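Local structure of putative acetylornithine deacetylase (Sulfolobus tokodaii, 3VPB) at residues R178-A181 / L186-C189; P255-F260 / I266-K271; V166-Q171 / P242-V247. The protein probably catalyses the ATP-dependent joining of the amino group of glutamate to the side chain of the C-terminal glutamate of the carrier protein LysW, in arginine biosynthesis. All coordinates share one frame; numbering follows the deposited sequence.

Interaction 1 of 3, residues R178-A181 / L186-C189. With GLU (glutamic acid), chain M; SO4 (sulfate ion), chain P.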
loop_
_atom_site.group_PDB
_atom_site.type_symbol
_atom_site.label_atom_id
_atom_site.label_comp_id
_atom_site.label_asym_id
_atom_site.label_seq_id
_atom_site.Cartn_x
_atom_site.Cartn_y
_atom_site.Cartn_z
ATOM N N ARG B 178 -19.986 -24.611 8.388
ATOM C CA ARG B 178 -19.428 -23.768 9.428
ATOM C C ARG B 178 -19.865 -24.358 10.778
ATOM O O ARG B 178 -21.056 -24.549 11.010
ATOM C CB ARG B 178 -19.944 -22.339 9.215
ATOM C CG ARG B 178 -19.860 -21.415 10.431
ATOM C CD ARG B 178 -18.456 -21.354 11.019
ATOM N NE ARG B 178 -17.479 -20.663 10.188
ATOM C CZ ARG B 178 -17.339 -19.333 10.141
ATOM N NH1 ARG B 178 -18.125 -18.536 10.861
ATOM N NH2 ARG B 178 -16.404 -18.789 9.367
ATOM N N CYS B 179 -18.895 -24.659 11.635
ATOM C CA CYS B 179 -19.147 -25.087 13.019
ATOM C C CYS B 179 -18.538 -24.086 13.998
ATOM O O CYS B 179 -17.650 -23.286 13.622
ATOM C CB CYS B 179 -18.535 -26.468 13.243
ATOM S SG CYS B 179 -19.107 -27.660 11.992
ATOM N N ILE B 180 -18.997 -24.146 15.247
ATOM C CA ILE B 180 -18.462 -23.333 16.322
ATOM C C ILE B 180 -18.178 -24.286 17.479
ATOM O O ILE B 180 -18.955 -25.213 17.728
ATOM C CB ILE B 180 -19.450 -22.249 16.777
ATOM C CG1 ILE B 180 -19.573 -21.170 15.684
ATOM C CG2 ILE B 180 -18.968 -21.590 18.117
ATOM C CD1 ILE B 180 -20.449 -19.954 16.021
ATOM N N ALA B 181 -17.065 -24.063 18.151
ATOM C CA ALA B 181 -16.691 -24.832 19.335
ATOM C C ALA B 181 -16.392 -23.859 20.477
ATOM O O ALA B 181 -15.804 -22.777 20.266
ATOM C CB ALA B 181 -15.485 -25.701 19.051
ATOM N N LEU B 186 -17.856 -29.252 20.600
ATOM C CA LEU B 186 -18.719 -28.786 19.518
ATOM C C LEU B 186 -20.006 -28.121 20.018
ATOM O O LEU B 186 -20.757 -28.706 20.814
ATOM C CB LEU B 186 -19.060 -29.953 18.572
ATOM C CG LEU B 186 -19.990 -29.550 17.416
ATOM C CD1 LEU B 186 -19.306 -28.587 16.424
ATOM C CD2 LEU B 186 -20.521 -30.789 16.702
ATOM N N LEU B 187 -20.275 -26.901 19.543
ATOM C CA LEU B 187 -21.528 -26.227 19.854
ATOM C C LEU B 187 -22.595 -26.542 18.795
ATOM O O LEU B 187 -23.773 -26.801 19.112
ATOM C CB LEU B 187 -21.314 -24.706 19.976
ATOM C CG LEU B 187 -22.533 -23.852 20.312
ATOM C CD1 LEU B 187 -22.988 -24.084 21.780
ATOM C CD2 LEU B 187 -22.282 -22.379 20.045
ATOM N N GLY B 188 -22.185 -26.535 17.527
ATOM C CA GLY B 188 -23.127 -26.815 16.460
ATOM C C GLY B 188 -22.490 -26.519 15.118
ATOM O O GLY B 188 -21.379 -25.975 15.060
ATOM N N CYS B 189 -23.218 -26.874 14.059
ATOM C CA CYS B 189 -22.769 -26.691 12.674
ATOM C C CYS B 189 -23.945 -26.290 11.824
ATOM O O CYS B 189 -25.106 -26.602 12.134
ATOM C CB CYS B 189 -22.178 -27.987 12.087
ATOM S SG CYS B 189 -20.725 -28.678 12.872
HETATM N N GLU M . -17.647 -14.624 8.739
HETATM C CA GLU M . -18.682 -15.668 8.506
HETATM C C GLU M . -19.186 -15.569 7.083
HETATM O O GLU M . -19.600 -16.607 6.532
HETATM C CB GLU M . -19.856 -15.504 9.486
HETATM C CG GLU M . -20.835 -16.665 9.466
HETATM C CD GLU M . -21.994 -16.497 10.448
HETATM O OE1 GLU M . -22.497 -15.355 10.606
HETATM O OE2 GLU M . -22.398 -17.533 11.046
HETATM O OXT GLU M . -19.217 -14.473 6.476
HETATM S S SO4 P . -14.833 -16.310 7.479
HETATM O O1 SO4 P . -13.428 -15.883 7.475
HETATM O O2 SO4 P . -15.622 -15.284 6.825
HETATM O O3 SO4 P . -15.066 -17.632 6.856
HETATM O O4 SO4 P . -15.300 -16.340 8.864
#
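I180 faces both L187 and G188 across two neighbouring antiparallel strands, so the strand with the extra residue swells into a classic beta bulge. I180 N donates to G188 O at 3.0 Å. I180 O receives L187 N at 2.8 Å, with a weak second bond from G188 N at 3.5 Å. This carbonyl oxygen is the bump that the bulge curls around. CB of L187 rests against it, and L186 CD1 comes to 3.6 Å from I180 O. The side chains of I180 and L187 run side by side in the same direction, and I180 CG2 meets L187 CD2 at 3.9 Å. On the I180 face G188 adds no side chain, and F260 of helix 258-264 packs against I180 and also touches L187.

The other face carries C179 and C189, a non-hydrogen-bonded pair joined by a disulfide of 2.1 Å between C179 SG and C189 SG. Both sulfurs stand anti to their own carbonyl carbon (chi1 -53° and -62°), which turns them towards each other across the strands. L186 CD1 fills in beside the bridge, 3.9 Å from C179 CB. V222 of helix 216-229 touches both C179 and L186.

R178 leads away from the hairpin. Its NH2 donates to O4 of a sulfate at 2.7 Å, and the sulfate lies at the edge of the guanidinium, in its plane. NH2 also bridges to D237, and NH1 to E56 of the LysW chain. NH1 lies beside CG of the bound glutamate as well. The arrangement is a beta hairpin with a classic bulge, cross-linked by a disulfide, in the ATP-grasp domain, and its arginine lines the glutamate pocket.

Interaction 2 of 3, residues P255-F260 / I266-K271; sequences PEFKGF and INVAQK. With GLU (glutamic acid), chain M.
The first torsions of F257 and V268 bring the two side chains together. In F257, CG sits between the backbone N and the carbonyl carbon (chi1 48°), and the ring turns a face to V268. In V268, CG1 is anti to the backbone N (chi1 175°), which sends its two methyls to different rings. CG1 lies over the centre of the F257 ring, 3.8 Å from the centroid, in a CH-pi contact. CG2 goes to F260 and comes to 3.4 Å from F260 CD2. The side chains of F260 and V268 cross at about a right angle. I266 touches the same F260 ring further out, with its CD1 3.8 Å from F260 CE2.

The start of helix 268-280 is fixed separately: N267 OD1 accepts Q270 N from above its carbonyl plane, at 3.0 Å.

Behind the aromatic pair, the start of helix 258-264 holds the bound glutamate. G259 N donates to OE1 of the ligand at 2.9 Å. OE2 of the ligand accepts F260 N, also at 2.9 Å. A CB on G259 would run into OE2. At the other end of the ligand, E256 OE2 takes the amino group at 2.9 Å.

The chemistry thus divides. Contacts between the segments are apolar, while backbone N-H groups face the side-chain carboxylate of the ligand, whose charge the helix start probably also favours. This fits the part in substrate specificity inferred for the G259-F260 motif.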
loop_
_atom_site.group_PDB
_atom_site.type_symbol
_atom_site.label_atom_id
_atom_site.label_comp_id
_atom_site.label_asym_id
_atom_site.label_seq_id
_atom_site.Cartn_x
_atom_site.Cartn_y
_atom_site.Cartn_z
ATOM N N PRO B 255 -14.925 -15.272 16.011
ATOM C CA PRO B 255 -15.998 -15.742 15.118
ATOM C C PRO B 255 -17.223 -14.844 15.076
ATOM O O PRO B 255 -17.612 -14.251 16.081
ATOM C CB PRO B 255 -16.350 -17.134 15.655
ATOM C CG PRO B 255 -15.722 -17.243 16.995
ATOM C CD PRO B 255 -14.699 -16.157 17.171
ATOM N N GLU B 256 -17.793 -14.710 13.888
ATOM C CA GLU B 256 -19.092 -14.072 13.761
ATOM C C GLU B 256 -20.106 -15.213 13.832
ATOM O O GLU B 256 -19.734 -16.386 13.653
ATOM C CB GLU B 256 -19.187 -13.280 12.464
ATOM C CG GLU B 256 -18.416 -11.927 12.464
ATOM C CD GLU B 256 -18.315 -11.340 11.054
ATOM O OE1 GLU B 256 -18.320 -10.100 10.915
ATOM O OE2 GLU B 256 -18.242 -12.137 10.085
ATOM N N PHE B 257 -21.353 -14.898 14.169
ATOM C CA PHE B 257 -22.347 -15.950 14.408
ATOM C C PHE B 257 -23.784 -15.573 14.110
ATOM O O PHE B 257 -24.688 -16.294 14.533
ATOM C CB PHE B 257 -22.213 -16.583 15.826
ATOM C CG PHE B 257 -22.100 -15.586 16.957
ATOM C CD1 PHE B 257 -23.249 -15.026 17.556
ATOM C CD2 PHE B 257 -20.832 -15.237 17.466
ATOM C CE1 PHE B 257 -23.127 -14.128 18.626
ATOM C CE2 PHE B 257 -20.694 -14.302 18.497
ATOM C CZ PHE B 257 -21.846 -13.760 19.097
ATOM N N LYS B 258 -24.018 -14.502 13.339
ATOM C CA LYS B 258 -25.405 -14.162 12.955
ATOM C C LYS B 258 -26.060 -15.241 12.090
ATOM O O LYS B 258 -27.250 -15.540 12.255
ATOM C CB LYS B 258 -25.483 -12.821 12.224
ATOM C CG LYS B 258 -25.550 -11.626 13.155
ATOM C CD LYS B 258 -25.958 -10.379 12.379
ATOM C CE LYS B 258 -24.802 -9.862 11.558
ATOM N NZ LYS B 258 -25.288 -9.193 10.334
ATOM N N GLY B 259 -25.293 -15.790 11.157
ATOM C CA GLY B 259 -25.739 -16.902 10.316
ATOM C C GLY B 259 -25.956 -18.160 11.127
ATOM O O GLY B 259 -26.969 -18.861 10.954
ATOM N N PHE B 260 -25.015 -18.431 12.033
ATOM C CA PHE B 260 -25.089 -19.605 12.910
ATOM C C PHE B 260 -26.408 -19.562 13.658
ATOM O O PHE B 260 -27.137 -20.580 13.721
ATOM C CB PHE B 260 -23.888 -19.595 13.860
ATOM C CG PHE B 260 -23.688 -20.850 14.634
ATOM C CD1 PHE B 260 -22.860 -21.867 14.151
ATOM C CD2 PHE B 260 -24.263 -20.986 15.883
ATOM C CE1 PHE B 260 -22.660 -23.028 14.905
ATOM C CE2 PHE B 260 -24.076 -22.132 16.638
ATOM C CZ PHE B 260 -23.260 -23.144 16.165
ATOM N N ILE B 266 -29.200 -21.415 18.219
ATOM C CA ILE B 266 -28.357 -21.442 19.414
ATOM C C ILE B 266 -28.045 -20.012 19.860
ATOM O O ILE B 266 -27.656 -19.173 19.049
ATOM C CB ILE B 266 -27.076 -22.283 19.188
ATOM C CG1 ILE B 266 -27.452 -23.767 19.023
ATOM C CG2 ILE B 266 -26.050 -22.069 20.316
ATOM C CD1 ILE B 266 -26.374 -24.626 18.397
ATOM N N ASN B 267 -28.279 -19.725 21.142
ATOM C CA ASN B 267 -27.876 -18.458 21.735
ATOM C C ASN B 267 -26.366 -18.523 22.031
ATOM O O ASN B 267 -25.939 -18.862 23.135
ATOM C CB ASN B 267 -28.681 -18.169 22.999
ATOM C CG ASN B 267 -28.482 -16.753 23.522
ATOM O OD1 ASN B 267 -27.448 -16.114 23.275
ATOM N ND2 ASN B 267 -29.478 -16.248 24.263
ATOM N N VAL B 268 -25.573 -18.243 21.008
ATOM C CA VAL B 268 -24.098 -18.319 21.105
ATOM C C VAL B 268 -23.522 -17.426 22.221
ATOM O O VAL B 268 -22.667 -17.877 22.994
ATOM C CB VAL B 268 -23.424 -18.016 19.738
ATOM C CG1 VAL B 268 -21.889 -17.960 19.855
ATOM C CG2 VAL B 268 -23.799 -19.061 18.693
ATOM N N ALA B 269 -23.994 -16.184 22.307
ATOM C CA ALA B 269 -23.517 -15.266 23.365
ATOM C C ALA B 269 -23.829 -15.809 24.777
ATOM O O ALA B 269 -23.007 -15.727 25.695
ATOM C CB ALA B 269 -24.069 -13.855 23.151
ATOM N N GLN B 270 -24.994 -16.433 24.939
ATOM C CA GLN B 270 -25.345 -17.031 26.242
ATOM C C GLN B 270 -24.455 -18.223 26.571
ATOM O O GLN B 270 -23.997 -18.377 27.725
ATOM C CB GLN B 270 -26.838 -17.440 26.242
ATOM C CG GLN B 270 -27.332 -18.082 27.545
ATOM C CD GLN B 270 -27.212 -17.156 28.758
ATOM O OE1 GLN B 270 -27.319 -15.939 28.643
ATOM N NE2 GLN B 270 -26.992 -17.746 29.930
ATOM N N LYS B 271 -24.212 -19.086 25.579
ATOM C CA LYS B 271 -23.329 -20.243 25.783
ATOM C C LYS B 271 -21.907 -19.823 26.152
ATOM O O LYS B 271 -21.261 -20.447 26.992
ATOM C CB LYS B 271 -23.312 -21.155 24.546
ATOM C CG LYS B 271 -24.680 -21.775 24.235
ATOM C CD LYS B 271 -25.021 -22.818 25.319
ATOM C CE LYS B 271 -26.431 -23.374 25.134
ATOM N NZ LYS B 271 -26.497 -24.206 23.892
HETATM N N GLU M . -17.647 -14.624 8.739
HETATM C CA GLU M . -18.682 -15.668 8.506
HETATM C C GLU M . -19.186 -15.569 7.083
HETATM O O GLU M . -19.600 -16.607 6.532
HETATM C CB GLU M . -19.856 -15.504 9.486
HETATM C CG GLU M . -20.835 -16.665 9.466
HETATM C CD GLU M . -21.994 -16.497 10.448
HETATM O OE1 GLU M . -22.497 -15.355 10.606
HETATM O OE2 GLU M . -22.398 -17.533 11.046
HETATM O OXT GLU M . -19.217 -14.473 6.476
#

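Interaction 3 of 3, residues V166-Q171 / P242-V247; sequences VQEYIQ and PNKGYV. With ADP (adenosine-5'-diphosphate), chain L.
The carboxylate of E168 meets the ammonium group of K244 at one oxygen. K244 NZ donates to E168 OE2 at 2.7 Å in a salt bridge, and OE2 receives it on its syn lone pair, the side of the other oxygen. The adenine of ADP is the second flat group. Its N6 donates to Q167 OE1 at 2.8 Å and to E168 O at 2.9 Å. I170 N donates to N1 at 2.9 Å in an almost straight bond of 177°. The Y169 ring approaches obliquely, with CD1 3.4 Å from adenine C2.

E168 and K244 reach for each other from opposite directions. E168 is extended beyond CG, whereas K244 bends at chi3. E168 OE2 also accepts D103 N, so two donors grip this oxygen. With an alanine here, K244 would probably lose its close carboxylate mate and D103 N its side-chain acceptor. Alongside the salt bridge, I170 CD1 touches V247 CG1 at 4.0 Å, and these two side chains cross obliquely. The same residues that read the adenine therefore also hold the second segment: E168 by charge, I170 by a methyl.

In the fold, strand 164-168 lies between strands 104-107 and 124-127 of one sheet of the ATP-grasp domain. Strand 245-252 is an outermost strand of the other sheet. R120 of helix 110-120 packs on E168, and P102 touches both Q167 and V247. H241, at the end of strand 233-241, packs against I170 and V247 where the two sheets come together beside the nucleotide.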
loop_
_atom_site.group_PDB
_atom_site.type_symbol
_atom_site.label_atom_id
_atom_site.label_comp_id
_atom_site.label_asym_id
_atom_site.label_seq_id
_atom_site.Cartn_x
_atom_site.Cartn_y
_atom_site.Cartn_z
ATOM N N VAL B 166 -1.901 -22.293 -2.821
ATOM C CA VAL B 166 -2.425 -22.800 -4.079
ATOM C C VAL B 166 -2.972 -24.187 -3.801
ATOM O O VAL B 166 -2.208 -25.083 -3.469
ATOM C CB VAL B 166 -1.292 -22.900 -5.109
ATOM C CG1 VAL B 166 -1.798 -23.510 -6.427
ATOM C CG2 VAL B 166 -0.624 -21.505 -5.328
ATOM N N GLN B 167 -4.279 -24.385 -3.968
ATOM C CA GLN B 167 -4.840 -25.661 -3.524
ATOM C C GLN B 167 -5.920 -26.213 -4.421
ATOM O O GLN B 167 -6.458 -25.525 -5.296
ATOM C CB GLN B 167 -5.327 -25.587 -2.064
ATOM C CG GLN B 167 -5.995 -24.308 -1.672
ATOM C CD GLN B 167 -6.678 -24.313 -0.296
ATOM O OE1 GLN B 167 -7.815 -23.905 -0.217
ATOM N NE2 GLN B 167 -5.975 -24.741 0.786
ATOM N N GLU B 168 -6.219 -27.475 -4.203
ATOM C CA GLU B 168 -7.276 -28.135 -4.968
ATOM C C GLU B 168 -8.605 -27.443 -4.711
ATOM O O GLU B 168 -8.865 -26.951 -3.612
ATOM C CB GLU B 168 -7.369 -29.621 -4.603
ATOM C CG GLU B 168 -7.667 -29.876 -3.161
ATOM C CD GLU B 168 -7.893 -31.356 -2.861
ATOM O OE1 GLU B 168 -8.527 -32.057 -3.702
ATOM O OE2 GLU B 168 -7.452 -31.812 -1.777
ATOM N N TYR B 169 -9.440 -27.411 -5.742
ATOM C CA TYR B 169 -10.763 -26.836 -5.629
ATOM C C TYR B 169 -11.730 -27.933 -5.188
ATOM O O TYR B 169 -11.837 -28.961 -5.852
ATOM C CB TYR B 169 -11.154 -26.254 -6.989
ATOM C CG TYR B 169 -12.526 -25.642 -7.010
ATOM C CD1 TYR B 169 -12.879 -24.629 -6.117
ATOM C CD2 TYR B 169 -13.472 -26.079 -7.926
ATOM C CE1 TYR B 169 -14.156 -24.066 -6.138
ATOM C CE2 TYR B 169 -14.749 -25.514 -7.971
ATOM C CZ TYR B 169 -15.074 -24.517 -7.082
ATOM O OH TYR B 169 -16.338 -23.984 -7.130
ATOM N N ILE B 170 -12.390 -27.731 -4.041
ATOM C CA ILE B 170 -13.244 -28.765 -3.473
ATOM C C ILE B 170 -14.629 -28.179 -3.325
ATOM O O ILE B 170 -14.895 -27.374 -2.413
ATOM C CB ILE B 170 -12.729 -29.277 -2.075
ATOM C CG1 ILE B 170 -11.239 -29.617 -2.130
ATOM C CG2 ILE B 170 -13.517 -30.511 -1.628
ATOM C CD1 ILE B 170 -10.630 -30.015 -0.766
ATOM N N GLN B 171 -15.518 -28.559 -4.241
ATOM C CA GLN B 171 -16.899 -28.115 -4.142
ATOM C C GLN B 171 -17.755 -28.891 -5.120
ATOM O O GLN B 171 -17.571 -28.797 -6.353
ATOM C CB GLN B 171 -17.033 -26.607 -4.460
ATOM C CG GLN B 171 -18.464 -26.086 -4.325
ATOM C CD GLN B 171 -19.002 -26.252 -2.942
ATOM O OE1 GLN B 171 -19.936 -27.015 -2.717
ATOM N NE2 GLN B 171 -18.399 -25.560 -1.982
ATOM N N PRO B 242 -15.716 -35.048 -2.773
ATOM C CA PRO B 242 -16.465 -36.176 -3.343
ATOM C C PRO B 242 -15.886 -37.563 -3.003
ATOM O O PRO B 242 -16.649 -38.524 -2.943
ATOM C CB PRO B 242 -16.327 -35.971 -4.854
ATOM C CG PRO B 242 -15.952 -34.582 -5.067
ATOM C CD PRO B 242 -15.358 -34.041 -3.795
ATOM N N ASN B 243 -14.567 -37.670 -2.814
ATOM C CA ASN B 243 -13.943 -38.953 -2.441
ATOM C C ASN B 243 -13.506 -38.994 -0.982
ATOM O O ASN B 243 -13.680 -40.010 -0.300
ATOM C CB ASN B 243 -12.741 -39.287 -3.355
ATOM C CG ASN B 243 -13.078 -39.192 -4.835
ATOM O OD1 ASN B 243 -12.356 -38.549 -5.614
ATOM N ND2 ASN B 243 -14.173 -39.834 -5.238
ATOM N N LYS B 244 -12.937 -37.891 -0.504
ATOM C CA LYS B 244 -12.259 -37.854 0.807
ATOM C C LYS B 244 -13.140 -37.484 2.002
ATOM O O LYS B 244 -12.730 -37.649 3.156
ATOM C CB LYS B 244 -11.046 -36.910 0.764
ATOM C CG LYS B 244 -9.951 -37.310 -0.217
ATOM C CD LYS B 244 -8.719 -36.397 -0.096
ATOM C CE LYS B 244 -8.854 -35.088 -0.881
ATOM N NZ LYS B 244 -7.620 -34.239 -0.696
ATOM N N GLY B 245 -14.335 -36.967 1.738
ATOM C CA GLY B 245 -15.246 -36.536 2.782
ATOM C C GLY B 245 -14.873 -35.189 3.348
ATOM O O GLY B 245 -14.581 -34.246 2.598
ATOM N N TYR B 246 -14.881 -35.086 4.677
ATOM C CA TYR B 246 -14.715 -33.770 5.312
ATOM C C TYR B 246 -13.249 -33.341 5.318
ATOM O O TYR B 246 -12.359 -34.093 5.734
ATOM C CB TYR B 246 -15.265 -33.745 6.732
ATOM C CG TYR B 246 -16.753 -34.009 6.827
ATOM C CD1 TYR B 246 -17.658 -33.201 6.143
ATOM C CD2 TYR B 246 -17.249 -35.056 7.612
ATOM C CE1 TYR B 246 -19.047 -33.428 6.224
ATOM C CE2 TYR B 246 -18.643 -35.290 7.707
ATOM C CZ TYR B 246 -19.519 -34.465 7.011
ATOM O OH TYR B 246 -20.873 -34.672 7.082
ATOM N N VAL B 247 -13.028 -32.115 4.875
ATOM C CA VAL B 247 -11.695 -31.536 4.762
ATOM C C VAL B 247 -11.761 -30.204 5.500
ATOM O O VAL B 247 -12.648 -29.390 5.221
ATOM C CB VAL B 247 -11.336 -31.337 3.252
ATOM C CG1 VAL B 247 -9.973 -30.758 3.100
ATOM C CG2 VAL B 247 -11.359 -32.662 2.496
HETATM P PB ADP L . -11.953 -16.749 4.424
HETATM O O1B ADP L . -11.123 -16.719 5.653
HETATM O O2B ADP L . -13.412 -17.128 4.613
HETATM O O3B ADP L . -11.800 -15.570 3.507
HETATM P PA ADP L . -11.846 -19.376 3.185
HETATM O O1A ADP L . -10.593 -20.195 2.889
HETATM O O2A ADP L . -12.885 -19.803 4.196
HETATM O O3A ADP L . -11.283 -17.908 3.524
HETATM O "O5'" ADP L . -12.566 -19.171 1.764
HETATM C "C5'" ADP L . -13.805 -18.482 1.595
HETATM C "C4'" ADP L . -14.741 -19.313 0.737
HETATM O "O4'" ADP L . -14.070 -19.656 -0.480
HETATM C "C3'" ADP L . -15.064 -20.646 1.419
HETATM O "O3'" ADP L . -16.233 -20.532 2.240
HETATM C "C2'" ADP L . -15.303 -21.568 0.248
HETATM O "O2'" ADP L . -16.636 -21.401 -0.257
HETATM C "C1'" ADP L . -14.354 -21.026 -0.787
HETATM N N9 ADP L . -13.085 -21.777 -0.774
HETATM C C8 ADP L . -11.916 -21.424 -0.180
HETATM N N7 ADP L . -10.990 -22.355 -0.452
HETATM C C5 ADP L . -11.564 -23.300 -1.224
HETATM C C6 ADP L . -11.152 -24.568 -1.836
HETATM N N6 ADP L . -9.882 -24.995 -1.701
HETATM N N1 ADP L . -12.057 -25.241 -2.609
HETATM C C2 ADP L . -13.316 -24.819 -2.773
HETATM N N3 ADP L . -13.762 -23.672 -2.199
HETATM C C4 ADP L . -12.935 -22.913 -1.430
#

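Overall arrangement
Following the chain, 166-171 comes first and opens interaction 3. Next come 178-181 and 186-189, so the short hairpin of interaction 1 closes within the long loop that 242-247 completes. Interaction 2 follows in series, with 255-260 and 266-271 linked by helix 258-264. None of the three cross. Interaction 3 joins the four-stranded and five-stranded sheets of the ATP-grasp domain at the adenine. Interaction 1 lies in the five-stranded sheet, its centre about 20 Å from that of interaction 3. Interactions 1 and 2 touch directly, with I180 CD1 3.6 Å from F260 CD1, and both reach the bound glutamate. Together they tie the C-terminal helices to that sheet.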